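Local coordinates for ATP-dependent RNA helicase HrpB (Escherichia coli, PDB 6EUD), which hydrolyses ATP to ADP and phosphate as a bacterial DEAH/RHA-type helicase that binds single-stranded RNA, at residues Glu448-Gly453 with Ile551-Leu556; Ala424-Ser429 with Lys441-Leu446; Asp434-Ala439 with Gln474-Leu479; Met87-Cys92 with Trp468-Gln473. All coordinates share one frame; numbering follows the deposited sequence.

Contact 1. Residues Glu448-Gly453 with Ile551-Leu556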
# COMPACT_ATOMS: atom_id res chain seq x y z
N GLU A 448 14.25 0.84 -18.04
CA GLU A 448 15.44 -0.00 -18.04
C GLU A 448 16.66 0.88 -17.85
O GLU A 448 17.38 1.16 -18.81
CB GLU A 448 15.56 -0.81 -19.34
CG GLU A 448 15.99 -2.24 -19.11
CD GLU A 448 14.92 -3.05 -18.40
OE1 GLU A 448 13.75 -3.01 -18.84
OE2 GLU A 448 15.25 -3.71 -17.38
N PRO A 449 16.86 1.35 -16.61
CA PRO A 449 17.92 2.31 -16.25
C PRO A 449 19.31 1.79 -16.60
O PRO A 449 19.51 0.58 -16.60
CB PRO A 449 17.76 2.45 -14.72
CG PRO A 449 16.36 2.01 -14.43
CD PRO A 449 16.07 0.93 -15.43
N PRO A 450 20.25 2.70 -16.89
CA PRO A 450 21.65 2.32 -17.10
C PRO A 450 22.15 1.52 -15.91
O PRO A 450 21.63 1.68 -14.79
CB PRO A 450 22.38 3.67 -17.18
CG PRO A 450 21.35 4.67 -17.43
CD PRO A 450 20.09 4.16 -16.82
N ARG A 451 23.15 0.67 -16.12
CA ARG A 451 23.66 -0.13 -15.02
C ARG A 451 25.08 0.28 -14.63
O ARG A 451 25.77 -0.47 -13.96
CB ARG A 451 23.59 -1.60 -15.37
CG ARG A 451 22.19 -2.17 -15.24
CD ARG A 451 22.19 -3.66 -15.52
NE ARG A 451 22.56 -3.93 -16.91
CZ ARG A 451 22.83 -5.14 -17.38
NH1 ARG A 451 22.79 -6.20 -16.58
NH2 ARG A 451 23.15 -5.30 -18.66
N MET A 452 25.50 1.47 -15.05
CA MET A 452 26.68 2.10 -14.47
C MET A 452 26.23 3.02 -13.33
O MET A 452 25.03 3.12 -13.03
CB MET A 452 27.46 2.89 -15.52
CG MET A 452 27.93 2.09 -16.74
SD MET A 452 28.88 0.59 -16.38
CE MET A 452 30.18 1.20 -15.30
N GLY A 453 27.17 3.69 -12.69
CA GLY A 453 26.83 4.53 -11.56
C GLY A 453 26.71 6.00 -11.90
O GLY A 453 27.23 6.85 -11.18
N ILE A 551 19.43 9.54 -4.81
CA ILE A 551 19.08 9.93 -6.16
C ILE A 551 19.87 9.08 -7.15
O ILE A 551 21.09 9.08 -7.12
CB ILE A 551 19.35 11.43 -6.38
CG1 ILE A 551 18.43 12.25 -5.47
CG2 ILE A 551 19.14 11.81 -7.83
CD1 ILE A 551 18.75 13.72 -5.45
N LEU A 552 19.16 8.34 -8.01
CA LEU A 552 19.80 7.41 -8.94
C LEU A 552 19.90 8.01 -10.34
O LEU A 552 20.94 7.91 -10.99
CB LEU A 552 19.03 6.09 -9.00
CG LEU A 552 18.85 5.29 -7.71
CD1 LEU A 552 18.04 4.05 -8.01
CD2 LEU A 552 20.21 4.91 -7.09
N LEU A 553 18.80 8.62 -10.81
CA LEU A 553 18.79 9.34 -12.09
C LEU A 553 18.10 10.68 -11.92
O LEU A 553 16.98 10.76 -11.40
CB LEU A 553 18.07 8.53 -13.18
CG LEU A 553 18.88 7.47 -13.91
CD1 LEU A 553 17.99 6.81 -14.96
CD2 LEU A 553 20.13 8.07 -14.53
N ALA A 554 18.77 11.75 -12.34
CA ALA A 554 18.21 13.08 -12.18
C ALA A 554 18.62 13.99 -13.31
O ALA A 554 19.60 13.73 -14.03
CB ALA A 554 18.62 13.69 -10.85
N LEU A 555 17.85 15.06 -13.46
CA LEU A 555 18.10 16.06 -14.49
C LEU A 555 18.25 17.41 -13.82
O LEU A 555 17.52 17.71 -12.86
CB LEU A 555 16.96 16.08 -15.52
CG LEU A 555 17.29 16.86 -16.79
CD1 LEU A 555 18.16 16.01 -17.72
CD2 LEU A 555 16.03 17.35 -17.50
N LEU A 556 19.20 18.21 -14.30
CA LEU A 556 19.39 19.55 -13.77
C LEU A 556 18.45 20.49 -14.50
O LEU A 556 18.27 20.39 -15.71
CB LEU A 556 20.84 20.01 -13.89
CG LEU A 556 21.41 20.49 -15.22
CD1 LEU A 556 21.24 21.99 -15.40
CD2 LEU A 556 22.89 20.11 -15.32
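Leu553 overlaps two consecutive prolines with a single methyl, its CD1 meeting the CD corner of Pro450 end on. That CD1 lies 3.9 Å from CD of Pro450 and, less tightly, 4.4 Å from CB of Pro449, so it sits across the junction between the two rings. CG stands opposite the carbonyl carbon and next to the backbone N (chi1 -83°), which turns CD1 from the corner toward the prolines. The backbones themselves remain well apart: the nearest CA atoms, those of Pro449 and Leu553, are separated by 8.2 Å.

The two segments differ in kind. Residues 448-453 form an irregular loop that follows helix 433-447, whereas Leu553 stands at a corner between strands 548-552 and 554-556, part of a curled sheet consistent with the OB-like domain of this helicase family. The turn is visible in the backbone of Leu552, whose psi of -45° departs from the extended values on either side of it. Leu539 of strand 534-542 touches both Pro449 and Leu553, and Ile445 and Leu446 of helix 433-447 also pack on Leu553.

No hydrogen bond spans the pair, and the buried surface is small, 86 Å². Carbon meeting carbon at these distances implies a dispersive, hydrophobic contact with little directional demand; the polar ties between loop and strand come from Ala554, which is backbone-bonded to Ser455 and Leu457.

Contact 2. Residues Ala424-Ser429 with Lys441-Leu446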
# COMPACT_ATOMS: atom_id res chain seq x y z
N ALA A 424 3.43 7.12 -18.93
CA ALA A 424 2.35 7.29 -19.90
C ALA A 424 1.88 8.74 -19.93
O ALA A 424 1.62 9.28 -21.01
CB ALA A 424 1.18 6.36 -19.58
N ALA A 425 1.75 9.34 -18.75
CA ALA A 425 1.35 10.73 -18.59
C ALA A 425 2.33 11.65 -19.32
O ALA A 425 1.94 12.58 -20.03
CB ALA A 425 1.28 11.09 -17.11
N MET A 426 3.62 11.37 -19.15
CA MET A 426 4.66 12.14 -19.81
C MET A 426 4.50 12.09 -21.33
O MET A 426 4.51 13.11 -22.00
CB MET A 426 6.03 11.63 -19.38
CG MET A 426 7.21 12.44 -19.89
SD MET A 426 8.74 11.78 -19.16
CE MET A 426 8.63 10.09 -19.77
N LEU A 427 4.32 10.89 -21.87
CA LEU A 427 4.19 10.70 -23.30
C LEU A 427 3.00 11.46 -23.88
O LEU A 427 3.13 12.15 -24.89
CB LEU A 427 4.08 9.21 -23.61
CG LEU A 427 5.43 8.50 -23.58
CD1 LEU A 427 5.25 6.99 -23.42
CD2 LEU A 427 6.23 8.83 -24.83
N VAL A 428 1.85 11.33 -23.21
CA VAL A 428 0.59 11.91 -23.65
C VAL A 428 0.60 13.44 -23.50
O VAL A 428 -0.12 14.14 -24.18
CB VAL A 428 -0.61 11.25 -22.85
CG1 VAL A 428 -1.92 11.95 -23.07
CG2 VAL A 428 -0.78 9.80 -23.25
N SER A 429 1.46 13.96 -22.64
CA SER A 429 1.55 15.42 -22.45
C SER A 429 2.44 16.10 -23.52
O SER A 429 2.48 17.33 -23.61
CB SER A 429 2.08 15.74 -21.04
OG SER A 429 3.48 15.49 -20.92
N LYS A 441 12.03 8.26 -25.42
CA LYS A 441 13.38 7.88 -25.03
C LYS A 441 13.55 7.95 -23.51
O LYS A 441 14.07 7.02 -22.89
CB LYS A 441 14.41 8.78 -25.72
CG LYS A 441 15.83 8.49 -25.25
CD LYS A 441 16.81 8.43 -26.40
CE LYS A 441 18.07 7.75 -25.93
NZ LYS A 441 19.09 7.71 -27.00
N ILE A 442 13.10 9.05 -22.92
CA ILE A 442 13.15 9.18 -21.46
C ILE A 442 12.45 7.99 -20.80
O ILE A 442 12.95 7.42 -19.83
CB ILE A 442 12.49 10.48 -20.97
CG1 ILE A 442 13.34 11.69 -21.37
CG2 ILE A 442 12.30 10.44 -19.45
CD1 ILE A 442 14.69 11.78 -20.64
N ALA A 443 11.31 7.62 -21.36
CA ALA A 443 10.51 6.55 -20.80
C ALA A 443 11.22 5.21 -20.92
O ALA A 443 11.20 4.40 -20.00
CB ALA A 443 9.14 6.50 -21.49
N ALA A 444 11.87 4.98 -22.05
CA ALA A 444 12.56 3.71 -22.24
C ALA A 444 13.72 3.62 -21.23
O ALA A 444 13.97 2.57 -20.65
CB ALA A 444 13.04 3.55 -23.68
N ILE A 445 14.39 4.74 -21.01
CA ILE A 445 15.44 4.81 -20.01
C ILE A 445 14.95 4.51 -18.59
O ILE A 445 15.52 3.67 -17.90
CB ILE A 445 16.11 6.20 -20.00
CG1 ILE A 445 16.81 6.42 -21.34
CG2 ILE A 445 17.12 6.30 -18.85
CD1 ILE A 445 17.40 7.78 -21.48
N LEU A 446 13.90 5.21 -18.14
CA LEU A 446 13.39 5.00 -16.78
C LEU A 446 12.85 3.57 -16.54
O LEU A 446 12.90 3.07 -15.42
CB LEU A 446 12.31 6.06 -16.47
CG LEU A 446 12.90 7.47 -16.40
CD1 LEU A 446 11.85 8.57 -16.21
CD2 LEU A 446 13.94 7.55 -15.29
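Met426 reaches from helix 421-429 to Ile442 and Ala443 on helix 433-447, and its atoms can be followed outward in order. CB points toward the partner helix, and CG, placed opposite the backbone N, continues straight on as the carrier of the tip. SD is the first atom to touch, lying 3.8 Å from CG2 of Ile442. The chain then bends at chi3 (58°), and this swings CE onto the same methyl, at 3.7 Å from Ile442 CG2. From there CE also approaches Ala443, with 4.0 Å to its CB and an equal distance to its backbone N. One methyl of the isoleucine therefore receives both sulfur and terminal carbon. The side chains of Met426 and Ile442 cross at about a right angle.

Beside this, Leu427 adds a looser touch, its CD1 standing 4.4 Å from CB of Ala443. Both residues thus meet Ala443 CB, with the segment axes 10.0 Å apart at closest approach. Near the end of helix 421-429, the hydroxyl OG of Ser429 donates to the carbonyl O of Met426 at 2.8 Å, folding that side chain back on its own helix.

The two segments run almost exactly antiparallel (171°), as in a helical hairpin. Helix 491-498 packs on Met426 through Leu494 and Ala498, and helix 409-417 backs Leu427. Leu457 and Phe461 of helix 457-462 pack on Ile442, and Leu475 of helix 466-479 packs on Ala443.

Contact 3. Residues Asp434-Ala439 with Gln474-Leu479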
# COMPACT_ATOMS: atom_id res chain seq x y z
N ASP A 434 8.26 16.09 -31.70
CA ASP A 434 9.62 16.19 -31.18
C ASP A 434 9.61 15.98 -29.66
O ASP A 434 10.45 15.27 -29.11
CB ASP A 434 10.25 17.55 -31.55
CG ASP A 434 10.61 17.63 -33.05
OD1 ASP A 434 10.59 16.60 -33.76
OD2 ASP A 434 10.94 18.73 -33.54
N GLU A 435 8.63 16.59 -28.99
CA GLU A 435 8.41 16.32 -27.57
C GLU A 435 8.04 14.87 -27.39
O GLU A 435 8.43 14.24 -26.40
CB GLU A 435 7.31 17.23 -27.00
CG GLU A 435 7.76 18.67 -26.77
CD GLU A 435 6.73 19.54 -26.07
OE1 GLU A 435 5.64 19.04 -25.71
OE2 GLU A 435 7.01 20.74 -25.88
N ALA A 436 7.29 14.31 -28.34
CA ALA A 436 6.91 12.91 -28.25
C ALA A 436 8.16 12.00 -28.25
O ALA A 436 8.31 11.17 -27.34
CB ALA A 436 5.98 12.53 -29.37
N ALA A 437 9.02 12.16 -29.26
CA ALA A 437 10.23 11.35 -29.37
C ALA A 437 11.13 11.52 -28.13
O ALA A 437 11.75 10.56 -27.66
CB ALA A 437 11.00 11.70 -30.63
N THR A 438 11.18 12.73 -27.60
CA THR A 438 11.94 12.98 -26.38
C THR A 438 11.35 12.19 -25.20
O THR A 438 12.07 11.50 -24.48
CB THR A 438 11.97 14.49 -26.04
OG1 THR A 438 12.48 15.23 -27.17
CG2 THR A 438 12.84 14.74 -24.83
N ALA A 439 10.03 12.30 -25.02
CA ALA A 439 9.34 11.56 -23.97
C ALA A 439 9.55 10.04 -24.08
O ALA A 439 9.71 9.36 -23.07
CB ALA A 439 7.83 11.89 -23.98
N GLN A 474 8.47 1.44 -30.16
CA GLN A 474 7.25 0.74 -29.72
C GLN A 474 6.25 1.68 -29.01
O GLN A 474 5.04 1.66 -29.27
CB GLN A 474 7.61 -0.44 -28.82
CG GLN A 474 6.40 -1.29 -28.40
CD GLN A 474 6.74 -2.35 -27.36
OE1 GLN A 474 7.71 -2.22 -26.62
NE2 GLN A 474 5.94 -3.41 -27.31
N LEU A 475 6.77 2.52 -28.13
CA LEU A 475 5.93 3.46 -27.41
C LEU A 475 5.33 4.52 -28.36
O LEU A 475 4.16 4.86 -28.26
CB LEU A 475 6.73 4.13 -26.30
CG LEU A 475 6.99 3.25 -25.07
CD1 LEU A 475 7.82 4.02 -24.06
CD2 LEU A 475 5.69 2.77 -24.41
N LEU A 476 6.12 4.99 -29.32
CA LEU A 476 5.62 5.97 -30.28
C LEU A 476 4.55 5.36 -31.16
O LEU A 476 3.61 6.06 -31.58
CB LEU A 476 6.77 6.52 -31.13
CG LEU A 476 7.68 7.47 -30.33
CD1 LEU A 476 8.95 7.83 -31.10
CD2 LEU A 476 6.90 8.72 -29.88
N LYS A 477 4.66 4.06 -31.43
CA LYS A 477 3.65 3.39 -32.24
C LYS A 477 2.33 3.40 -31.47
O LYS A 477 1.30 3.83 -31.99
CB LYS A 477 4.08 1.97 -32.57
CG LYS A 477 3.25 1.31 -33.64
CD LYS A 477 4.00 0.14 -34.24
CE LYS A 477 3.22 -0.49 -35.39
NZ LYS A 477 1.94 -1.06 -34.90
N ARG A 478 2.37 2.97 -30.22
CA ARG A 478 1.19 2.99 -29.37
C ARG A 478 0.64 4.41 -29.24
O ARG A 478 -0.57 4.63 -29.26
CB ARG A 478 1.50 2.40 -27.99
CG ARG A 478 1.96 0.95 -28.04
CD ARG A 478 2.12 0.34 -26.65
NE ARG A 478 0.83 0.09 -26.01
CZ ARG A 478 0.28 -1.12 -25.89
NH1 ARG A 478 0.91 -2.19 -26.37
NH2 ARG A 478 -0.89 -1.26 -25.29
N LEU A 479 1.53 5.39 -29.14
CA LEU A 479 1.12 6.78 -29.03
C LEU A 479 0.59 7.34 -30.37
O LEU A 479 -0.03 8.41 -30.40
CB LEU A 479 2.29 7.60 -28.52
CG LEU A 479 2.00 9.03 -28.10
CD1 LEU A 479 1.16 9.05 -26.84
CD2 LEU A 479 3.31 9.77 -27.93
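Leu476 meets helix 433-447 with both of its methyl groups. CD2 lies 4.0 Å from CB of Ala436 and 3.8 Å from the carbonyl O of the same residue, while CD1 is 4.1 Å from CA of Ala437. The leucine thus rests partly on a side chain and partly on the backbone of Ala436 and Ala437, which the short alanine side chains probably leave within reach. One turn further on, Leu479 joins in: its CD2 stands 4.1 Å from CB of Ala436, so that Ala436 CB is met by both leucines.

In Leu476, CG lies opposite the carbonyl carbon (chi1 -72°); in Leu479 it lies opposite the backbone N instead (chi1 -169°), and the two branches converge on Ala436. Close approach is confirmed by the 7.1 Å between CA of Ala437 and CA of Leu476.

Behind the alanines, the carbonyl O of Asp434 accepts from Thr438 N and also from Thr438 OG1, the latter at 2.8 Å; the donors come from opposite faces of its plane. Thr438 OG1 and Asp434 OD1 further take up the backbone N of Asp487 and of Glu485, pinning the later loop to this helix.

The helix segments cross at 135°, inclined rather than strictly antiparallel. Helix 421-429 flanks both, with Leu427 against Ala439 and Leu475 and Val428 against Leu479, while helix 491-498 packs on Thr438 and Ala439.

Contact 4. Residues Met87-Cys92 with Trp468-Gln473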
# COMPACT_ATOMS: atom_id res chain seq x y z
N MET A 87 5.98 -11.12 -25.31
CA MET A 87 6.62 -10.39 -24.21
C MET A 87 6.38 -8.88 -24.33
O MET A 87 5.68 -8.42 -25.24
CB MET A 87 8.12 -10.70 -24.18
CG MET A 87 8.47 -12.10 -23.69
SD MET A 87 9.60 -13.02 -24.77
CE MET A 87 10.92 -11.83 -24.99
N ARG A 88 6.97 -8.11 -23.42
CA ARG A 88 6.80 -6.65 -23.43
C ARG A 88 7.44 -5.98 -24.65
O ARG A 88 7.00 -4.91 -25.07
CB ARG A 88 7.37 -6.04 -22.15
CG ARG A 88 7.07 -4.55 -21.99
CD ARG A 88 7.28 -4.06 -20.57
NE ARG A 88 8.65 -3.60 -20.35
CZ ARG A 88 9.07 -3.04 -19.21
NH1 ARG A 88 8.23 -2.88 -18.20
NH2 ARG A 88 10.34 -2.65 -19.10
N ALA A 89 8.47 -6.60 -25.21
CA ALA A 89 9.16 -6.00 -26.35
C ALA A 89 9.51 -7.03 -27.40
O ALA A 89 10.48 -6.86 -28.12
CB ALA A 89 10.42 -5.27 -25.90
N GLN A 90 8.71 -8.09 -27.49
CA GLN A 90 8.90 -9.13 -28.51
C GLN A 90 7.65 -9.99 -28.71
O GLN A 90 6.98 -10.35 -27.75
CB GLN A 90 10.09 -10.01 -28.13
CG GLN A 90 10.33 -11.17 -29.08
CD GLN A 90 11.71 -11.77 -28.95
OE1 GLN A 90 12.55 -11.26 -28.20
NE2 GLN A 90 11.98 -12.84 -29.69
N ASN A 91 7.34 -10.31 -29.97
CA ASN A 91 6.23 -11.21 -30.29
C ASN A 91 6.64 -12.36 -31.21
O ASN A 91 7.41 -12.18 -32.16
CB ASN A 91 5.08 -10.43 -30.93
CG ASN A 91 4.18 -9.78 -29.90
OD1 ASN A 91 3.08 -10.26 -29.64
ND2 ASN A 91 4.66 -8.69 -29.30
N CYS A 92 6.10 -13.55 -30.93
CA CYS A 92 6.44 -14.74 -31.69
C CYS A 92 5.20 -15.61 -31.93
O CYS A 92 5.01 -16.63 -31.26
CB CYS A 92 7.52 -15.53 -30.94
SG CYS A 92 8.61 -16.57 -31.94
N TRP A 468 16.92 0.60 -25.88
CA TRP A 468 16.14 1.80 -25.59
C TRP A 468 15.47 2.33 -26.84
O TRP A 468 14.30 2.71 -26.82
CB TRP A 468 17.02 2.89 -25.00
CG TRP A 468 17.37 2.67 -23.58
CD1 TRP A 468 16.74 1.86 -22.69
CD2 TRP A 468 18.47 3.26 -22.88
NE1 TRP A 468 17.36 1.91 -21.47
CE2 TRP A 468 18.43 2.77 -21.56
CE3 TRP A 468 19.47 4.17 -23.24
CZ2 TRP A 468 19.36 3.16 -20.59
CZ3 TRP A 468 20.39 4.55 -22.27
CH2 TRP A 468 20.33 4.05 -20.97
N GLN A 469 16.24 2.40 -27.92
CA GLN A 469 15.69 2.83 -29.20
C GLN A 469 14.51 1.97 -29.62
O GLN A 469 13.47 2.50 -30.01
CB GLN A 469 16.76 2.84 -30.28
CG GLN A 469 16.35 3.59 -31.51
CD GLN A 469 17.50 4.22 -32.24
OE1 GLN A 469 17.90 5.31 -31.93
NE2 GLN A 469 18.07 3.51 -33.19
N GLN A 470 14.63 0.66 -29.46
CA GLN A 470 13.56 -0.26 -29.81
C GLN A 470 12.31 0.04 -29.01
O GLN A 470 11.21 0.13 -29.56
CB GLN A 470 14.00 -1.70 -29.59
CG GLN A 470 12.97 -2.71 -30.04
CD GLN A 470 13.41 -4.14 -29.81
OE1 GLN A 470 13.68 -4.56 -28.68
NE2 GLN A 470 13.50 -4.90 -30.90
N ARG A 471 12.49 0.23 -27.71
CA ARG A 471 11.36 0.50 -26.83
C ARG A 471 10.70 1.82 -27.19
O ARG A 471 9.47 1.92 -27.19
CB ARG A 471 11.81 0.50 -25.38
CG ARG A 471 10.71 0.82 -24.42
CD ARG A 471 9.55 -0.15 -24.52
NE ARG A 471 8.65 0.04 -23.38
CZ ARG A 471 7.41 -0.42 -23.30
NH1 ARG A 471 6.87 -1.08 -24.32
NH2 ARG A 471 6.69 -0.19 -22.21
N SER A 472 11.52 2.83 -27.50
CA SER A 472 11.02 4.13 -27.91
C SER A 472 10.09 4.04 -29.12
O SER A 472 9.00 4.63 -29.12
CB SER A 472 12.17 5.09 -28.23
OG SER A 472 12.94 5.32 -27.08
N GLN A 473 10.55 3.33 -30.15
CA GLN A 473 9.78 3.12 -31.37
C GLN A 473 8.43 2.45 -31.05
O GLN A 473 7.39 2.85 -31.59
CB GLN A 473 10.57 2.28 -32.38
CG GLN A 473 11.82 2.96 -32.92
CD GLN A 473 12.59 2.06 -33.89
OE1 GLN A 473 12.48 0.83 -33.84
NE2 GLN A 473 13.36 2.68 -34.78
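Arg471 bends at chi2 (58°) and Arg88 at chi3 (90°), and these two turns bring a pair of arginine side chains across one another between hairpin and helix. Their chains cross at about a right angle, yet the guanidinium planes end only 6° apart. CG of Arg88 lies over one face of the Arg471 guanidinium, 4.2 Å from NH1. The same NH1 is 3.9 Å from the carbonyl O of Arg88, longer than a hydrogen bond.

The charged ends come near each other, with NE of Arg88 4.4 Å from NH2 of Arg471. The two arginines gather round Glu447, which makes a salt bridge to Arg471 NE and a long, weak ion pair with Arg88 NH2.

Arg88 and Ala89 occupy the tight turn of a beta hairpin joining strands 83-87 and 90-92, closed by the bond of Met87 N to Gln90 O at 2.7 Å. Strand 90-92 is an edge strand of the parallel-rich sheet in the ATP-binding, RecA-like domain, and here the hairpin tip meets helix 466-479.

Gln474, one turn beyond Arg471, donates through NE2 to the Arg88 carbonyl and accepts at OE1 from Arg471 NH1, thereby bridging the two arginines. Gln470, extended beyond CG, brings OE1 to 4.0 Å from the carbonyl O of Ala89 and 4.3 Å from CB of the same alanine, with no hydrogen bond.

In the fold
Contact 4 opens first, at 87-92 in the ATP-binding domain, and closes only at 468-473, the longest loop of the four. Contact 2 opens and closes within that span, between 424-429 and 441-446. Contact 3 starts at 434-439, inside contact 2, and ends at 474-479, beyond contact 4, so it crosses both. Contact 1 begins at 448-453 after contact 2 has closed, follows it in series, and crosses contacts 3 and 4 before ending at 551-556. Contacts 2 and 3 share helix 433-447; contacts 3 and 4 share helix 466-479. The four tie the ATP-binding sheet edge, the helical region and the later curled sheet to one another.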